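Dihydropteroate synthase (Burkholderia cenocepacia, PDB 2Y5J) probably catalyses the magnesium-dependent condensation of 4-aminobenzoate with 6-hydroxymethyl-7,8-dihydropterin diphosphate to give 7,8-dihydropteroate, a precursor of folate. Local coordinates at residues V98-D103 and G117-N122. Sequence-based numbering, arbitrary orientation.
Sequences VPLSID and GADLIN. With EDO (1,2-ethanediol), chain E.
Ile102 is held through both its N-H and its C=O by the neighbouring strand: its N donates to Leu120 O (2.8 Å) and its O accepts from Asn122 N (2.7 Å), the parallel ladder in its simplest form. Before the ladder begins, the carboxylate of Asp119 stands in for a backbone acceptor. Its OD2 takes the N-H of Leu100 at 3.1 Å, on the anti side and 17° out of the carboxylate plane; CG lies beside the aspartate's own backbone N (chi1 -56°), which turns the group to Leu100. Leu100 O answers with a 2.9 Å bond from Asp119 N and a weak one from Leu120 N. A salt bridge to Arg15 holds the same OD2, while a 1,2-ethanediol, probably from crystallisation, bonds to Ala118 O. On the Ile102 face, the CG1-CD1 branch of that residue lies against Ala118 CB, CG1 at 3.4 Å; on the other, the methyls of Leu120 meet Ser101, whose OG makes a weak bond to Asp64. The pair closes a right-handed beta-alpha-beta unit of the TIM barrel through helix 107-115, which ends in a Schellman motif at Gly117; strand 62-65 lies beside 100-103, strand 142-146 beside 120-123, and Val90 of helix 79-93 against Leu100 and Ile102.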
ATOM      1  N   VAL A  98       6.986  -6.862  13.639  1.00 45.29           N
ATOM      2  CA  VAL A  98       6.538  -6.906  12.248  1.00 43.43           C
ATOM      3  C   VAL A  98       6.459  -5.498  11.656  1.00 40.85           C
ATOM      4  O   VAL A  98       6.014  -4.574  12.323  1.00 38.69           O
ATOM      5  CB  VAL A  98       5.161  -7.601  12.105  1.00 43.38           C
ATOM      6  CG1 VAL A  98       4.229  -7.229  13.219  1.00 44.37           C
ATOM      7  CG2 VAL A  98       4.479  -7.192  10.815  1.00 44.81           C
ATOM      8  N   PRO A  99       6.841  -5.333  10.380  1.00 40.13           N
ATOM      9  CA  PRO A  99       6.688  -4.030   9.742  1.00 38.59           C
ATOM     10  C   PRO A  99       5.368  -3.328  10.069  1.00 38.19           C
ATOM     11  O   PRO A  99       4.296  -3.927   9.964  1.00 36.16           O
ATOM     12  CB  PRO A  99       6.791  -4.378   8.259  1.00 39.44           C
ATOM     13  CG  PRO A  99       7.656  -5.572   8.205  1.00 36.73           C
ATOM     14  CD  PRO A  99       7.491  -6.318   9.493  1.00 39.01           C
ATOM     15  N   LEU A 100       5.477  -2.084  10.531  1.00 36.82           N
ATOM     16  CA  LEU A 100       4.337  -1.302  10.993  1.00 37.03           C
ATOM     17  C   LEU A 100       4.207  -0.126  10.037  1.00 36.82           C
ATOM     18  O   LEU A 100       5.176   0.598   9.801  1.00 38.19           O
ATOM     19  CB  LEU A 100       4.546  -0.751  12.410  1.00 36.80           C
ATOM     20  CG  LEU A 100       4.846  -1.625  13.631  1.00 38.51           C
ATOM     21  CD1 LEU A 100       4.942  -0.736  14.863  1.00 36.75           C
ATOM     22  CD2 LEU A 100       3.728  -2.627  13.857  1.00 37.63           C
ATOM     23  N   SER A 101       3.025   0.078   9.469  1.00 36.33           N
ATOM     24  CA  SER A 101       2.916   1.000   8.339  1.00 35.21           C
ATOM     25  C   SER A 101       1.936   2.095   8.725  1.00 34.14           C
ATOM     26  O   SER A 101       0.970   1.834   9.447  1.00 35.75           O
ATOM     27  CB  SER A 101       2.512   0.248   7.074  1.00 34.17           C
ATOM     28  OG  SER A 101       1.790   1.061   6.173  1.00 38.01           O
ATOM     29  N   ILE A 102       2.183   3.313   8.260  1.00 32.42           N
ATOM     30  CA  ILE A 102       1.298   4.412   8.623  1.00 33.26           C
ATOM     31  C   ILE A 102       0.539   4.947   7.410  1.00 32.46           C
ATOM     32  O   ILE A 102       1.143   5.245   6.394  1.00 31.88           O
ATOM     33  CB  ILE A 102       2.046   5.579   9.329  1.00 33.91           C
ATOM     34  CG1 ILE A 102       3.176   5.059  10.219  1.00 32.94           C
ATOM     35  CG2 ILE A 102       1.057   6.425  10.137  1.00 34.32           C
ATOM     36  CD1 ILE A 102       2.642   4.413  11.487  1.00 39.30           C
ATOM     37  N   ASP A 103      -0.781   5.056   7.518  1.00 32.49           N
ATOM     38  CA  ASP A 103      -1.604   5.562   6.429  1.00 34.31           C
ATOM     39  C   ASP A 103      -1.893   7.020   6.752  1.00 32.98           C
ATOM     40  O   ASP A 103      -2.865   7.333   7.442  1.00 32.36           O
ATOM     41  CB  ASP A 103      -2.904   4.744   6.312  1.00 35.44           C
ATOM     42  CG  ASP A 103      -3.701   5.031   5.045  1.00 38.25           C
ATOM     43  OD1 ASP A 103      -3.110   5.182   3.943  1.00 39.49           O
ATOM     44  OD2 ASP A 103      -4.951   5.019   5.175  1.00 40.92           O
ATOM     45  N   GLY A 117       9.178   5.122  15.967  1.00 41.59           N
ATOM     46  CA  GLY A 117       9.569   3.886  15.264  1.00 42.35           C
ATOM     47  C   GLY A 117       8.587   3.164  14.332  1.00 41.98           C
ATOM     48  O   GLY A 117       8.406   1.955  14.477  1.00 42.53           O
ATOM     49  N   ALA A 118       7.917   3.848  13.400  1.00 40.42           N
ATOM     50  CA  ALA A 118       7.092   3.206  12.367  1.00 37.01           C
ATOM     51  C   ALA A 118       8.029   2.834  11.231  1.00 35.94           C
ATOM     52  O   ALA A 118       9.030   3.528  11.052  1.00 35.54           O
ATOM     53  CB  ALA A 118       6.033   4.155  11.840  1.00 36.45           C
ATOM     54  N   ASP A 119       7.727   1.779  10.477  1.00 33.40           N
ATOM     55  CA  ASP A 119       8.664   1.280   9.479  1.00 32.49           C
ATOM     56  C   ASP A 119       8.434   1.702   8.027  1.00 31.72           C
ATOM     57  O   ASP A 119       9.330   1.510   7.195  1.00 28.16           O
ATOM     58  CB  ASP A 119       8.738  -0.249   9.546  1.00 32.09           C
ATOM     59  CG  ASP A 119       9.108  -0.729  10.929  1.00 33.04           C
ATOM     60  OD1 ASP A 119      10.319  -0.683  11.233  1.00 38.63           O
ATOM     61  OD2 ASP A 119       8.224  -1.159  11.700  1.00 30.58           O
ATOM     62  N   LEU A 120       7.238   2.218   7.738  1.00 31.01           N
ATOM     63  CA  LEU A 120       6.809   2.507   6.372  1.00 29.93           C
ATOM     64  C   LEU A 120       5.679   3.523   6.356  1.00 29.79           C
ATOM     65  O   LEU A 120       4.724   3.451   7.142  1.00 28.56           O
ATOM     66  CB  LEU A 120       6.319   1.202   5.743  1.00 30.80           C
ATOM     67  CG  LEU A 120       5.704   0.959   4.361  1.00 33.40           C
ATOM     68  CD1 LEU A 120       5.207  -0.496   4.354  1.00 36.23           C
ATOM     69  CD2 LEU A 120       4.523   1.834   3.982  1.00 29.86           C
ATOM     70  N   ILE A 121       5.794   4.477   5.441  1.00 28.66           N
ATOM     71  CA  ILE A 121       4.783   5.511   5.341  1.00 29.80           C
ATOM     72  C   ILE A 121       3.981   5.266   4.072  1.00 28.81           C
ATOM     73  O   ILE A 121       4.550   5.131   3.002  1.00 27.17           O
ATOM     74  CB  ILE A 121       5.383   6.925   5.221  1.00 31.02           C
ATOM     75  CG1 ILE A 121       6.228   7.279   6.448  1.00 33.91           C
ATOM     76  CG2 ILE A 121       4.252   7.945   5.140  1.00 32.36           C
ATOM     77  CD1 ILE A 121       5.442   7.418   7.750  1.00 36.84           C
ATOM     78  N   ASN A 122       2.663   5.244   4.220  1.00 29.27           N
ATOM     79  CA  ASN A 122       1.717   5.051   3.133  1.00 29.93           C
ATOM     80  C   ASN A 122       0.916   6.325   2.847  1.00 29.86           C
ATOM     81  O   ASN A 122       0.113   6.766   3.687  1.00 29.76           O
ATOM     82  CB  ASN A 122       0.756   3.964   3.606  1.00 31.83           C
ATOM     83  CG  ASN A 122       0.306   3.079   2.491  1.00 33.41           C
ATOM     84  OD1 ASN A 122      -0.405   3.504   1.587  1.00 43.01           O
ATOM     85  ND2 ASN A 122       0.798   1.857   2.500  1.00 40.43           N
TER
HETATM   86  C1  EDO E1296      11.940   1.738  12.180  1.00 37.24           C
HETATM   87  O1  EDO E1296      10.567   2.021  12.498  1.00 40.08           O
HETATM   88  C2  EDO E1296      12.508   2.584  11.046  1.00 41.24           C
HETATM   89  O2  EDO E1296      13.832   2.099  10.769  1.00 40.26           O